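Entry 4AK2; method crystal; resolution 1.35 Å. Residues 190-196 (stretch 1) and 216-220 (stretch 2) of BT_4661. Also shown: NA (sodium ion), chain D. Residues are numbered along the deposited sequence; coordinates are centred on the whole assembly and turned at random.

Stretch 1 (190-196) EMWNSYD
Stretch 2, residues 216-220: SKALG

Stretch 1 is the end of a helix that begins earlier in the chain. Residues 190-195 are helical, with S194 N to E190 O at 3.0 Å, Y195 N to M191 O at 3.2 Å and D196 N to W192 O at 3.1 Å as backbone hydrogen bonds. D196 is the first residue to leave helical angles, with phi/psi -163/134. Stretch 2 packs against this helix end. The register is set by Y195 and A218, whose CA atoms lie 7.0 Å apart. No hydrogen bond joins the stretches among the modelled atoms. The contact rests on packing and buries 237 Å², both sides summed.

S216 sits in a 3-10 segment at phi/psi -67/-15. Its chi1 is p, and it does not reach stretch 1.

K217 follows in the same segment at -89/-19. Its side chain is modelled only to CB, which points sideways. Its backbone makes the contact: K217 O lies 3.4 Å from Y195 CD2, at the edge of the ring and near its plane. The ring edge suits a carbonyl because its C-H groups are slightly positive.

A218 turns the chain to -66/150. Its CB points away from the helix, so the backbone faces the tyrosine, with A218 CA 4.0 Å from Y195 CE2. Y195 points toward stretch 2 with chi1 168° (t) and chi2 -88°. Its CD2-CE2 side approaches the backbone of K217 and A218, while its OH is hydrogen-bonded elsewhere in the structure.

L219, at -60/-35, is buried and has the largest covered area, 97 Å². It points toward the helix with chi1 -59° (m) and chi2 179° (t). L219 CD1 lies 3.9 Å from M191 CB and 3.8 Å from W192 CE3. L219 CD1 is also 3.8 Å from M191 O. L219 CG is 4.4 Å from Y195 CB. A branched apolar side chain suits this site because its methyls can meet several helix residues at once. M191 (chi1 -71°, chi2 -57°, both m) starts toward stretch 2, but its end leads away. W192 does the reverse: its CB points away, and with chi1 -104° and chi2 -124° its ring comes nearer.

L219 CD2 lies 4.3 Å from S194 OG. With chi1 82° (p), S194 OG donates a hydrogen bond to M191 O at 2.7 Å. S194 OG also binds the sodium ion NA at 2.6 Å, and water 1 O lies 2.3 Å from NA.

G220 is extended at -174/169 and takes no part in the contact.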

# COMPACT_ATOMS: atom_id res chain seq x y z
N GLU A 190 10.70 7.78 13.30
CA GLU A 190 9.95 8.45 14.35
C GLU A 190 8.84 7.49 14.89
O GLU A 190 8.67 7.33 16.12
CB GLU A 190 9.34 9.74 13.83
CG GLU A 190 8.62 10.46 14.93
CD GLU A 190 8.07 11.81 14.53
OE1 GLU A 190 8.52 12.37 13.51
OE2 GLU A 190 7.19 12.31 15.26
N MET A 191 8.10 6.83 14.00
CA MET A 191 7.11 5.84 14.41
C MET A 191 7.75 4.72 15.22
O MET A 191 7.25 4.31 16.28
CB MET A 191 6.36 5.29 13.21
CG MET A 191 5.41 6.29 12.56
SD MET A 191 4.16 6.99 13.66
CE MET A 191 4.89 8.56 14.15
N TRP A 192 8.85 4.17 14.72
CA TRP A 192 9.51 3.09 15.42
C TRP A 192 9.91 3.50 16.81
O TRP A 192 9.67 2.78 17.78
CB TRP A 192 10.75 2.63 14.63
CG TRP A 192 10.53 1.34 13.89
CD1 TRP A 192 11.29 0.16 14.00
CD2 TRP A 192 9.43 1.00 12.96
NE1 TRP A 192 10.77 -0.83 13.21
CE2 TRP A 192 9.66 -0.40 12.54
CE3 TRP A 192 8.34 1.70 12.40
CZ2 TRP A 192 8.82 -1.03 11.63
CZ3 TRP A 192 7.50 1.02 11.50
CH2 TRP A 192 7.74 -0.29 11.12
N ASN A 193 10.56 4.66 16.90
CA ASN A 193 11.01 5.14 18.18
C ASN A 193 9.86 5.37 19.17
O ASN A 193 9.99 5.15 20.38
CB ASN A 193 11.86 6.38 17.98
CG ASN A 193 13.15 6.13 17.14
OD1 ASN A 193 13.50 4.99 16.71
ND2 ASN A 193 13.86 7.21 16.89
N SER A 194 8.69 5.76 18.63
CA SER A 194 7.52 5.96 19.48
C SER A 194 6.98 4.65 20.07
O SER A 194 6.36 4.66 21.14
CB SER A 194 6.40 6.67 18.69
OG SER A 194 5.64 5.78 17.90
N TYR A 195 7.21 3.54 19.38
CA TYR A 195 6.92 2.20 19.92
C TYR A 195 7.95 1.82 21.00
O TYR A 195 7.57 1.35 22.09
CB TYR A 195 6.86 1.18 18.79
CG TYR A 195 6.84 -0.25 19.25
CD1 TYR A 195 8.00 -0.93 19.46
CD2 TYR A 195 5.63 -0.89 19.51
CE1 TYR A 195 7.99 -2.23 19.92
CE2 TYR A 195 5.61 -2.20 19.98
CZ TYR A 195 6.79 -2.87 20.17
OH TYR A 195 6.80 -4.17 20.62
N ASP A 196 9.24 1.98 20.70
CA ASP A 196 10.33 1.69 21.66
C ASP A 196 11.58 2.37 21.16
O ASP A 196 11.91 2.25 19.99
CB ASP A 196 10.57 0.18 21.78
CG ASP A 196 11.40 -0.19 23.00
OD1 ASP A 196 12.54 0.26 23.14
OD2 ASP A 196 10.91 -0.99 23.80
N SER A 216 -2.18 -4.56 21.58
CA SER A 216 -2.77 -3.24 21.45
C SER A 216 -1.66 -2.16 21.39
O SER A 216 -1.95 -1.02 21.03
CB SER A 216 -3.75 -2.98 22.59
OG SER A 216 -3.02 -2.78 23.80
N LYS A 217 -0.41 -2.52 21.78
CA LYS A 217 0.73 -1.58 21.79
C LYS A 217 1.49 -1.52 20.46
O LYS A 217 2.30 -0.60 20.23
CB LYS A 217 1.72 -1.94 22.91
N ALA A 218 1.31 -2.54 19.62
CA ALA A 218 2.02 -2.55 18.33
C ALA A 218 1.51 -1.41 17.46
O ALA A 218 0.34 -0.99 17.57
CB ALA A 218 1.79 -3.86 17.62
N LEU A 219 2.35 -0.86 16.58
CA LEU A 219 1.81 0.03 15.54
C LEU A 219 0.78 -0.71 14.66
O LEU A 219 -0.21 -0.14 14.20
CB LEU A 219 2.96 0.55 14.67
CG LEU A 219 4.04 1.33 15.39
CD1 LEU A 219 5.12 1.76 14.38
CD2 LEU A 219 3.49 2.52 16.12
N GLY A 220 1.04 -1.98 14.45
CA GLY A 220 0.20 -2.85 13.67
C GLY A 220 0.72 -4.26 13.78
O GLY A 220 1.82 -4.47 14.31
NA NA D . 3.15 6.64 17.85
O HOH W 1 2.54 7.76 19.82